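Long-range contact in subtilisin-like protein (Prochloron didemni, PDB 3ZXY), which probably cleaves peptide bonds as a subtilisin-family serine endopeptidase, this chain being its protease domain: residues 114-119 with 151-156. The protein carries 1 engineered substitution. Residues are numbered along the deposited sequence; the frame is centred on the assembly and turned at random.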
loop_
_atom_site.group_PDB
_atom_site.type_symbol
_atom_site.label_atom_id
_atom_site.label_comp_id
_atom_site.label_asym_id
_atom_site.label_seq_id
_atom_site.Cartn_x
_atom_site.Cartn_y
_atom_site.Cartn_z
ATOM N N GLY A 114 -9.649 5.312 2.009
ATOM C CA GLY A 114 -9.879 6.599 1.375
ATOM C C GLY A 114 -11.336 6.974 1.461
ATOM O O GLY A 114 -12.111 6.331 2.175
ATOM N N GLU A 115 -11.692 8.036 0.749
ATOM C CA GLU A 115 -13.041 8.567 0.742
ATOM C C GLU A 115 -13.413 8.879 -0.697
ATOM O O GLU A 115 -12.611 9.438 -1.439
ATOM C CB GLU A 115 -13.112 9.857 1.584
ATOM C CG GLU A 115 -14.479 10.513 1.618
ATOM C CD GLU A 115 -14.676 11.472 2.779
ATOM O OE1 GLU A 115 -13.675 11.957 3.354
ATOM O OE2 GLU A 115 -15.855 11.733 3.125
ATOM N N LEU A 116 -14.639 8.549 -1.078
ATOM C CA LEU A 116 -15.170 8.883 -2.379
ATOM C C LEU A 116 -15.356 10.398 -2.498
ATOM O O LEU A 116 -15.788 11.052 -1.539
ATOM C CB LEU A 116 -16.521 8.175 -2.565
ATOM C CG LEU A 116 -17.241 8.307 -3.893
ATOM C CD1 LEU A 116 -16.451 7.655 -5.009
ATOM C CD2 LEU A 116 -18.644 7.694 -3.766
ATOM N N THR A 117 -15.057 10.925 -3.691
ATOM C CA THR A 117 -15.103 12.354 -3.994
ATOM C C THR A 117 -15.804 12.575 -5.325
ATOM O O THR A 117 -16.052 11.622 -6.054
ATOM C CB THR A 117 -13.690 12.928 -4.154
ATOM O OG1 THR A 117 -13.096 12.380 -5.343
ATOM C CG2 THR A 117 -12.845 12.615 -2.951
ATOM N N ASP A 118 -16.138 13.828 -5.637
ATOM C CA ASP A 118 -16.661 14.178 -6.964
ATOM C C ASP A 118 -15.554 14.207 -8.038
ATOM O O ASP A 118 -15.744 13.669 -9.137
ATOM C CB ASP A 118 -17.352 15.546 -6.929
ATOM C CG ASP A 118 -18.687 15.517 -6.221
ATOM O OD1 ASP A 118 -19.245 14.421 -6.027
ATOM O OD2 ASP A 118 -19.191 16.609 -5.877
ATOM N N PHE A 119 -14.429 14.837 -7.705
ATOM C CA PHE A 119 -13.358 15.164 -8.654
ATOM C C PHE A 119 -11.961 14.942 -8.123
ATOM O O PHE A 119 -11.018 15.482 -8.688
ATOM C CB PHE A 119 -13.400 16.647 -8.988
ATOM C CG PHE A 119 -14.677 17.080 -9.576
ATOM C CD1 PHE A 119 -15.046 16.625 -10.821
ATOM C CD2 PHE A 119 -15.514 17.919 -8.888
ATOM C CE1 PHE A 119 -16.234 17.009 -11.380
ATOM C CE2 PHE A 119 -16.706 18.324 -9.436
ATOM C CZ PHE A 119 -17.069 17.867 -10.690
ATOM N N CYS A 151 -14.938 7.158 -11.070
ATOM C CA CYS A 151 -14.853 8.015 -9.908
ATOM C C CYS A 151 -13.538 7.825 -9.208
ATOM O O CYS A 151 -12.740 6.940 -9.531
ATOM C CB CYS A 151 -15.969 7.681 -8.922
ATOM S SG CYS A 151 -15.822 6.001 -8.260
ATOM N N LEU A 152 -13.325 8.684 -8.219
ATOM C CA LEU A 152 -12.040 8.789 -7.534
ATOM C C LEU A 152 -12.192 8.826 -6.019
ATOM O O LEU A 152 -13.085 9.529 -5.512
ATOM C CB LEU A 152 -11.373 10.095 -7.970
ATOM C CG LEU A 152 -11.101 10.305 -9.460
ATOM C CD1 LEU A 152 -10.713 11.755 -9.767
ATOM C CD2 LEU A 152 -10.035 9.318 -9.930
ATOM N N HIS A 153 -11.292 8.144 -5.322
ATOM C CA HIS A 153 -11.107 8.291 -3.881
ATOM C C HIS A 153 -9.871 9.143 -3.654
ATOM O O HIS A 153 -8.951 9.158 -4.473
ATOM C CB HIS A 153 -10.869 6.943 -3.197
ATOM C CG HIS A 153 -12.115 6.122 -2.970
ATOM N ND1 HIS A 153 -12.219 5.243 -1.946
ATOM C CD2 HIS A 153 -13.301 6.057 -3.671
ATOM C CE1 HIS A 153 -13.414 4.631 -2.009
ATOM N NE2 HIS A 153 -14.099 5.152 -3.033
ATOM N N VAL A 154 -9.867 9.837 -2.527
ATOM C CA VAL A 154 -8.674 10.446 -1.969
ATOM C C VAL A 154 -8.261 9.637 -0.742
ATOM O O VAL A 154 -9.115 9.160 0.025
ATOM C CB VAL A 154 -8.892 11.944 -1.647
ATOM C CG1 VAL A 154 -9.159 12.720 -2.931
ATOM C CG2 VAL A 154 -10.014 12.173 -0.627
ATOM N N PRO A 155 -6.954 9.476 -0.529
ATOM C CA PRO A 155 -5.831 10.120 -1.224
ATOM C C PRO A 155 -5.374 9.531 -2.554
ATOM O O PRO A 155 -4.464 10.090 -3.170
ATOM C CB PRO A 155 -4.709 10.013 -0.196
ATOM C CG PRO A 155 -4.993 8.768 0.538
ATOM C CD PRO A 155 -6.489 8.742 0.666
ATOM N N ALA A 156 -5.957 8.432 -2.999
ATOM C CA ALA A 156 -5.511 7.795 -4.242
ATOM C C ALA A 156 -5.390 8.749 -5.434
ATOM O O ALA A 156 -4.489 8.567 -6.258
ATOM C CB ALA A 156 -6.422 6.638 -4.599
HETATM O O HOH W 1 -15.123 10.895 -8.505
#
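E115 and V154 form a hydrogen-bonded pair of a two-stranded antiparallel sheet whose strands follow 108-111 and 139-143 of the parallel sheet of the subtilisin fold: E115 N reaches V154 O at 2.9 Å, and V154 N returns to E115 O at 3.0 Å. In the neighbouring non-hydrogen-bonded pair, L116 meets H153. The imidazole lies against the opposite strand, one face covered by the E115-L116 peptide, with L116 N 3.8 Å above the ring centre. With CG anti to the backbone N (chi1 -176°), the L116 side chain carries CD1 to 3.8 Å from H153 CD2 and 3.7 Å from C151 SG, which is disulfide-bonded to C149. On the other face of the sheet, T117 CG2 touches both methyls of V154. L152 O accepts twice from T117: N lies at a C=O...N angle of 167°, though the pair is loose, whereas OG1, also hydrogen-bonded to G120 N, sits 2.9 Å away, 50° out of the carbonyl plane. An alanine in place of H153 would probably uncover the E115-L116 peptide and leave N147 OD1 without the bond it makes with NE2. H153 lies about 9 Å from A211, the engineered residue at the predicted catalytic serine position, measured between side chains. E115 OE1 makes a salt bridge with R88 NH2 and a hydrogen bond with Q91 NE2.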